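Local coordinates for protein leukotriene A-4 hydrolase (Saccharomyces cerevisiae, PDB 2XQ0) that acts as a zinc-dependent aminopeptidase preferring di- and tripeptides and, with low activity in vitro, also hydrolyses epoxides such as leukotriene A4, at residues L2-E16 and S425-E437. Numbering follows the deposited sequence.
Sequences LPLSIEQRRPSRSPE and SLDTFQFLDTLYE
Pro15, after a cis peptide bond, packs at the start of 425-437, its CG 3.8 Å from Ser425 O. At Asp427, one carboxylate oxygen grips the other segment twice: OD2 takes Ser14 OG on its syn lone pair at 2.8 Å and Glu16 N on its anti side at 3.0 Å. OD1 accepts from Gln430 N and Gln430 OE1 from Asp427 N, the reciprocal pair of a capping box at the start of helix 428-437. With an alanine in place of Asp427, Ser14 OG and Glu16 N would probably lose their shared acceptor, and the helix start its side-chain cap. Arg10 lies over one face of the Phe429 ring, its CA 3.8 Å from the centroid in a CH-pi contact; Ile6 CG2 meets the ring edge. Helix 4-9 and the loop after it pack against helix 428-437 of the peptidase family M1 domain, the helix axes crossing at -141°. Asp433 forms a salt bridge with Arg10, whose chain bends at chi3 (-70°): NH2 reaches OD1 and OD2, and NH1 reaches OD2, all as weak bonds, the guanidinium and carboxylate planes 12° apart. Tyr436 carries Leu2 CA over its ring face, 4.0 Å from the centroid, while its OH is hydrogen-bonded to OD1 of Asp447.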
loop_
_atom_site.group_PDB
_atom_site.type_symbol
_atom_site.label_atom_id
_atom_site.label_comp_id
_atom_site.label_asym_id
_atom_site.label_seq_id
_atom_site.Cartn_x
_atom_site.Cartn_y
_atom_site.Cartn_z
ATOM N N LEU A 2 26.659 2.504 -17.612
ATOM C CA LEU A 2 26.694 2.776 -16.176
ATOM C C LEU A 2 28.013 2.394 -15.486
ATOM O O LEU A 2 28.837 1.674 -16.055
ATOM C CB LEU A 2 25.502 2.105 -15.484
ATOM C CG LEU A 2 25.178 0.658 -15.846
ATOM C CD1 LEU A 2 26.199 -0.292 -15.251
ATOM C CD2 LEU A 2 23.792 0.317 -15.347
ATOM N N PRO A 3 28.213 2.889 -14.253
ATOM C CA PRO A 3 29.437 2.670 -13.467
ATOM C C PRO A 3 29.745 1.202 -13.127
ATOM O O PRO A 3 28.868 0.331 -13.203
ATOM C CB PRO A 3 29.171 3.459 -12.182
ATOM C CG PRO A 3 28.160 4.480 -12.564
ATOM C CD PRO A 3 27.292 3.823 -13.581
ATOM N N LEU A 4 30.990 0.971 -12.707
ATOM C CA LEU A 4 31.556 -0.365 -12.476
ATOM C C LEU A 4 30.898 -1.220 -11.379
ATOM O O LEU A 4 30.509 -2.355 -11.644
ATOM C CB LEU A 4 33.065 -0.267 -12.214
ATOM C CG LEU A 4 33.971 0.186 -13.366
ATOM C CD1 LEU A 4 33.559 1.558 -13.898
ATOM C CD2 LEU A 4 35.433 0.202 -12.931
ATOM N N SER A 5 30.801 -0.711 -10.153
ATOM C CA SER A 5 30.226 -1.514 -9.068
ATOM C C SER A 5 28.789 -1.957 -9.355
ATOM O O SER A 5 28.369 -3.035 -8.934
ATOM C CB SER A 5 30.271 -0.781 -7.732
ATOM O OG SER A 5 29.313 -1.349 -6.853
ATOM N N ILE A 6 28.038 -1.111 -10.052
ATOM C CA ILE A 6 26.736 -1.499 -10.588
ATOM C C ILE A 6 26.895 -2.645 -11.593
ATOM O O ILE A 6 26.345 -3.732 -11.405
ATOM C CB ILE A 6 26.059 -0.312 -11.287
ATOM C CG1 ILE A 6 25.736 0.785 -10.265
ATOM C CG2 ILE A 6 24.812 -0.772 -12.040
ATOM C CD1 ILE A 6 25.082 0.263 -9.006
ATOM N N GLU A 7 27.645 -2.379 -12.662
ATOM C CA GLU A 7 28.054 -3.398 -13.625
ATOM C C GLU A 7 28.377 -4.687 -12.880
ATOM O O GLU A 7 27.949 -5.761 -13.280
ATOM C CB GLU A 7 29.277 -2.911 -14.415
ATOM C CG GLU A 7 29.693 -3.778 -15.617
ATOM C CD GLU A 7 31.078 -3.417 -16.182
ATOM O OE1 GLU A 7 31.160 -2.722 -17.222
ATOM O OE2 GLU A 7 32.090 -3.846 -15.588
ATOM N N GLN A 8 29.118 -4.568 -11.779
ATOM C CA GLN A 8 29.563 -5.724 -10.996
ATOM C C GLN A 8 28.438 -6.515 -10.297
ATOM O O GLN A 8 28.532 -7.737 -10.149
ATOM C CB GLN A 8 30.595 -5.286 -9.951
ATOM C CG GLN A 8 32.023 -5.182 -10.472
ATOM C CD GLN A 8 32.975 -4.590 -9.445
ATOM O OE1 GLN A 8 32.545 -4.088 -8.403
ATOM N NE2 GLN A 8 34.273 -4.638 -9.738
ATOM N N ARG A 9 27.395 -5.823 -9.860
ATOM C CA ARG A 9 26.307 -6.460 -9.113
ATOM C C ARG A 9 25.237 -7.030 -10.027
ATOM O O ARG A 9 24.446 -7.882 -9.630
ATOM C CB ARG A 9 25.663 -5.464 -8.154
ATOM C CG ARG A 9 26.579 -4.999 -7.053
ATOM C CD ARG A 9 25.785 -4.662 -5.809
ATOM N NE ARG A 9 26.566 -3.839 -4.893
ATOM C CZ ARG A 9 26.593 -4.008 -3.577
ATOM N NH1 ARG A 9 25.881 -4.984 -3.021
ATOM N NH2 ARG A 9 27.337 -3.203 -2.823
ATOM N N ARG A 10 25.234 -6.565 -11.264
ATOM C CA ARG A 10 24.196 -6.924 -12.210
ATOM C C ARG A 10 24.309 -8.377 -12.632
ATOM O O ARG A 10 25.404 -8.876 -12.838
ATOM C CB ARG A 10 24.315 -6.022 -13.432
ATOM C CG ARG A 10 23.501 -6.494 -14.591
ATOM C CD ARG A 10 24.157 -6.092 -15.871
ATOM N NE ARG A 10 24.089 -4.657 -16.085
ATOM C CZ ARG A 10 23.021 -4.034 -16.562
ATOM N NH1 ARG A 10 21.922 -4.716 -16.852
ATOM N NH2 ARG A 10 23.050 -2.727 -16.742
ATOM N N PRO A 11 23.177 -9.069 -12.767
ATOM C CA PRO A 11 23.242 -10.450 -13.247
ATOM C C PRO A 11 23.572 -10.497 -14.737
ATOM O O PRO A 11 23.412 -9.498 -15.446
ATOM C CB PRO A 11 21.816 -10.966 -13.005
ATOM C CG PRO A 11 20.973 -9.749 -13.015
ATOM C CD PRO A 11 21.806 -8.664 -12.417
ATOM N N SER A 12 24.015 -11.656 -15.213
ATOM C CA SER A 12 24.425 -11.804 -16.604
ATOM C C SER A 12 23.216 -11.621 -17.522
ATOM O O SER A 12 23.349 -11.276 -18.706
ATOM C CB SER A 12 25.036 -13.185 -16.816
ATOM O OG SER A 12 24.141 -14.183 -16.358
ATOM N N ARG A 13 22.034 -11.857 -16.967
ATOM C CA ARG A 13 20.794 -11.687 -17.714
ATOM C C ARG A 13 19.696 -11.003 -16.888
ATOM O O ARG A 13 19.484 -11.326 -15.716
ATOM C CB ARG A 13 20.321 -13.038 -18.239
ATOM C CG ARG A 13 19.090 -12.971 -19.089
ATOM C CD ARG A 13 18.829 -14.315 -19.736
ATOM N NE ARG A 13 19.643 -14.487 -20.928
ATOM C CZ ARG A 13 19.432 -15.430 -21.837
ATOM N NH1 ARG A 13 18.431 -16.289 -21.678
ATOM N NH2 ARG A 13 20.215 -15.511 -22.901
ATOM N N SER A 14 19.014 -10.040 -17.506
ATOM C CA SER A 14 17.942 -9.292 -16.857
ATOM C C SER A 14 16.612 -9.646 -17.529
ATOM O O SER A 14 16.603 -10.029 -18.689
ATOM C CB SER A 14 18.218 -7.793 -16.966
ATOM O OG SER A 14 19.076 -7.331 -15.933
ATOM N N PRO A 15 15.478 -9.548 -16.800
ATOM C CA PRO A 15 15.308 -9.162 -15.398
ATOM C C PRO A 15 15.851 -10.207 -14.437
ATOM O O PRO A 15 15.786 -11.404 -14.706
ATOM C CB PRO A 15 13.782 -9.083 -15.232
ATOM C CG PRO A 15 13.239 -8.999 -16.596
ATOM C CD PRO A 15 14.181 -9.767 -17.455
ATOM N N GLU A 16 16.353 -9.733 -13.306
ATOM C CA GLU A 16 16.931 -10.573 -12.278
ATOM C C GLU A 16 15.919 -11.597 -11.789
ATOM O O GLU A 16 14.732 -11.292 -11.623
ATOM C CB GLU A 16 17.362 -9.691 -11.111
ATOM C CG GLU A 16 17.986 -10.440 -9.958
ATOM C CD GLU A 16 18.437 -9.499 -8.861
ATOM O OE1 GLU A 16 19.650 -9.213 -8.792
ATOM O OE2 GLU A 16 17.581 -9.042 -8.078
ATOM N N SER A 425 8.135 -6.088 -17.106
ATOM C CA SER A 425 8.682 -6.049 -15.753
ATOM C C SER A 425 10.169 -5.774 -15.843
ATOM O O SER A 425 10.790 -6.048 -16.874
ATOM C CB SER A 425 8.427 -7.383 -15.052
ATOM O OG SER A 425 7.022 -7.628 -14.954
ATOM N N LEU A 426 10.761 -5.227 -14.786
ATOM C CA LEU A 426 12.186 -4.893 -14.872
ATOM C C LEU A 426 12.886 -4.824 -13.530
ATOM O O LEU A 426 12.237 -4.834 -12.472
ATOM C CB LEU A 426 12.389 -3.565 -15.598
ATOM C CG LEU A 426 12.321 -2.333 -14.687
ATOM C CD1 LEU A 426 12.913 -1.138 -15.384
ATOM C CD2 LEU A 426 10.882 -2.047 -14.276
ATOM N N ASP A 427 14.217 -4.778 -13.586
ATOM C CA ASP A 427 15.026 -4.630 -12.388
ATOM C C ASP A 427 15.711 -3.252 -12.360
ATOM O O ASP A 427 15.604 -2.466 -13.297
ATOM C CB ASP A 427 16.003 -5.817 -12.204
ATOM C CG ASP A 427 17.040 -5.912 -13.310
ATOM O OD1 ASP A 427 17.398 -4.863 -13.861
ATOM O OD2 ASP A 427 17.518 -7.034 -13.619
ATOM N N THR A 428 16.362 -2.940 -11.253
ATOM C CA THR A 428 16.995 -1.650 -11.080
ATOM C C THR A 428 18.051 -1.405 -12.156
ATOM O O THR A 428 18.253 -0.280 -12.604
ATOM C CB THR A 428 17.701 -1.634 -9.734
ATOM O OG1 THR A 428 16.729 -1.824 -8.701
ATOM C CG2 THR A 428 18.436 -0.333 -9.526
ATOM N N PHE A 429 18.735 -2.470 -12.559
ATOM C CA PHE A 429 19.832 -2.332 -13.502
ATOM C C PHE A 429 19.309 -1.859 -14.845
ATOM O O PHE A 429 19.937 -1.025 -15.496
ATOM C CB PHE A 429 20.606 -3.648 -13.612
ATOM C CG PHE A 429 21.019 -4.200 -12.281
ATOM C CD1 PHE A 429 22.029 -3.588 -11.556
ATOM C CD2 PHE A 429 20.362 -5.286 -11.728
ATOM C CE1 PHE A 429 22.394 -4.065 -10.319
ATOM C CE2 PHE A 429 20.726 -5.780 -10.483
ATOM C CZ PHE A 429 21.743 -5.170 -9.781
ATOM N N GLN A 430 18.139 -2.356 -15.241
ATOM C CA GLN A 430 17.526 -1.921 -16.491
ATOM C C GLN A 430 17.053 -0.463 -16.371
ATOM O O GLN A 430 17.102 0.308 -17.335
ATOM C CB GLN A 430 16.362 -2.844 -16.863
ATOM C CG GLN A 430 16.762 -4.310 -17.091
ATOM C CD GLN A 430 15.552 -5.201 -17.234
ATOM O OE1 GLN A 430 14.973 -5.638 -16.242
ATOM N NE2 GLN A 430 15.140 -5.456 -18.475
ATOM N N PHE A 431 16.589 -0.088 -15.183
ATOM C CA PHE A 431 16.231 1.304 -14.919
ATOM C C PHE A 431 17.461 2.172 -15.192
ATOM O O PHE A 431 17.383 3.147 -15.932
ATOM C CB PHE A 431 15.741 1.484 -13.476
ATOM C CG PHE A 431 15.762 2.924 -12.991
ATOM C CD1 PHE A 431 14.830 3.836 -13.443
ATOM C CD2 PHE A 431 16.704 3.346 -12.069
ATOM C CE1 PHE A 431 14.835 5.161 -12.994
ATOM C CE2 PHE A 431 16.723 4.663 -11.615
ATOM C CZ PHE A 431 15.785 5.574 -12.085
ATOM N N LEU A 432 18.601 1.794 -14.619
ATOM C CA LEU A 432 19.830 2.591 -14.771
ATOM C C LEU A 432 20.327 2.681 -16.211
ATOM O O LEU A 432 20.704 3.752 -16.653
ATOM C CB LEU A 432 20.952 2.072 -13.867
ATOM C CG LEU A 432 20.625 2.147 -12.369
ATOM C CD1 LEU A 432 21.630 1.360 -11.551
ATOM C CD2 LEU A 432 20.556 3.582 -11.890
ATOM N N ASP A 433 20.340 1.560 -16.934
ATOM C CA ASP A 433 20.671 1.581 -18.360
ATOM C C ASP A 433 19.815 2.597 -19.108
ATOM O O ASP A 433 20.301 3.317 -19.964
ATOM C CB ASP A 433 20.422 0.215 -19.006
ATOM C CG ASP A 433 21.262 -0.880 -18.404
ATOM O OD1 ASP A 433 22.304 -0.565 -17.814
ATOM O OD2 ASP A 433 20.881 -2.060 -18.537
ATOM N N THR A 434 18.521 2.600 -18.830
ATOM C CA THR A 434 17.604 3.482 -19.534
ATOM C C THR A 434 17.915 4.943 -19.224
ATOM O O THR A 434 17.869 5.815 -20.106
ATOM C CB THR A 434 16.152 3.184 -19.144
ATOM O OG1 THR A 434 15.857 1.810 -19.445
ATOM C CG2 THR A 434 15.205 4.111 -19.910
ATOM N N LEU A 435 18.221 5.208 -17.959
ATOM C CA LEU A 435 18.546 6.553 -17.538
ATOM C C LEU A 435 19.779 6.992 -18.314
ATOM O O LEU A 435 19.807 8.086 -18.880
ATOM C CB LEU A 435 18.759 6.600 -16.016
ATOM C CG LEU A 435 19.021 7.937 -15.311
ATOM C CD1 LEU A 435 17.815 8.879 -15.386
ATOM C CD2 LEU A 435 19.398 7.683 -13.870
ATOM N N TYR A 436 20.787 6.125 -18.377
ATOM C CA TYR A 436 22.028 6.472 -19.073
ATOM C C TYR A 436 21.853 6.609 -20.592
ATOM O O TYR A 436 22.406 7.516 -21.193
ATOM C CB TYR A 436 23.159 5.494 -18.741
ATOM C CG TYR A 436 23.959 5.863 -17.507
ATOM C CD1 TYR A 436 23.484 5.583 -16.229
ATOM C CD2 TYR A 436 25.197 6.487 -17.623
ATOM C CE1 TYR A 436 24.224 5.915 -15.103
ATOM C CE2 TYR A 436 25.939 6.830 -16.506
ATOM C CZ TYR A 436 25.450 6.544 -15.252
ATOM O OH TYR A 436 26.198 6.874 -14.147
ATOM N N GLU A 437 21.072 5.729 -21.208
ATOM C CA GLU A 437 20.834 5.853 -22.644
ATOM C C GLU A 437 20.093 7.157 -22.975
ATOM O O GLU A 437 20.305 7.751 -24.037
ATOM C CB GLU A 437 20.054 4.651 -23.181
ATOM C CG GLU A 437 20.743 3.312 -22.990
ATOM C CD GLU A 437 19.768 2.142 -23.038
ATOM O OE1 GLU A 437 18.537 2.383 -23.071
ATOM O OE2 GLU A 437 20.234 0.981 -23.035
#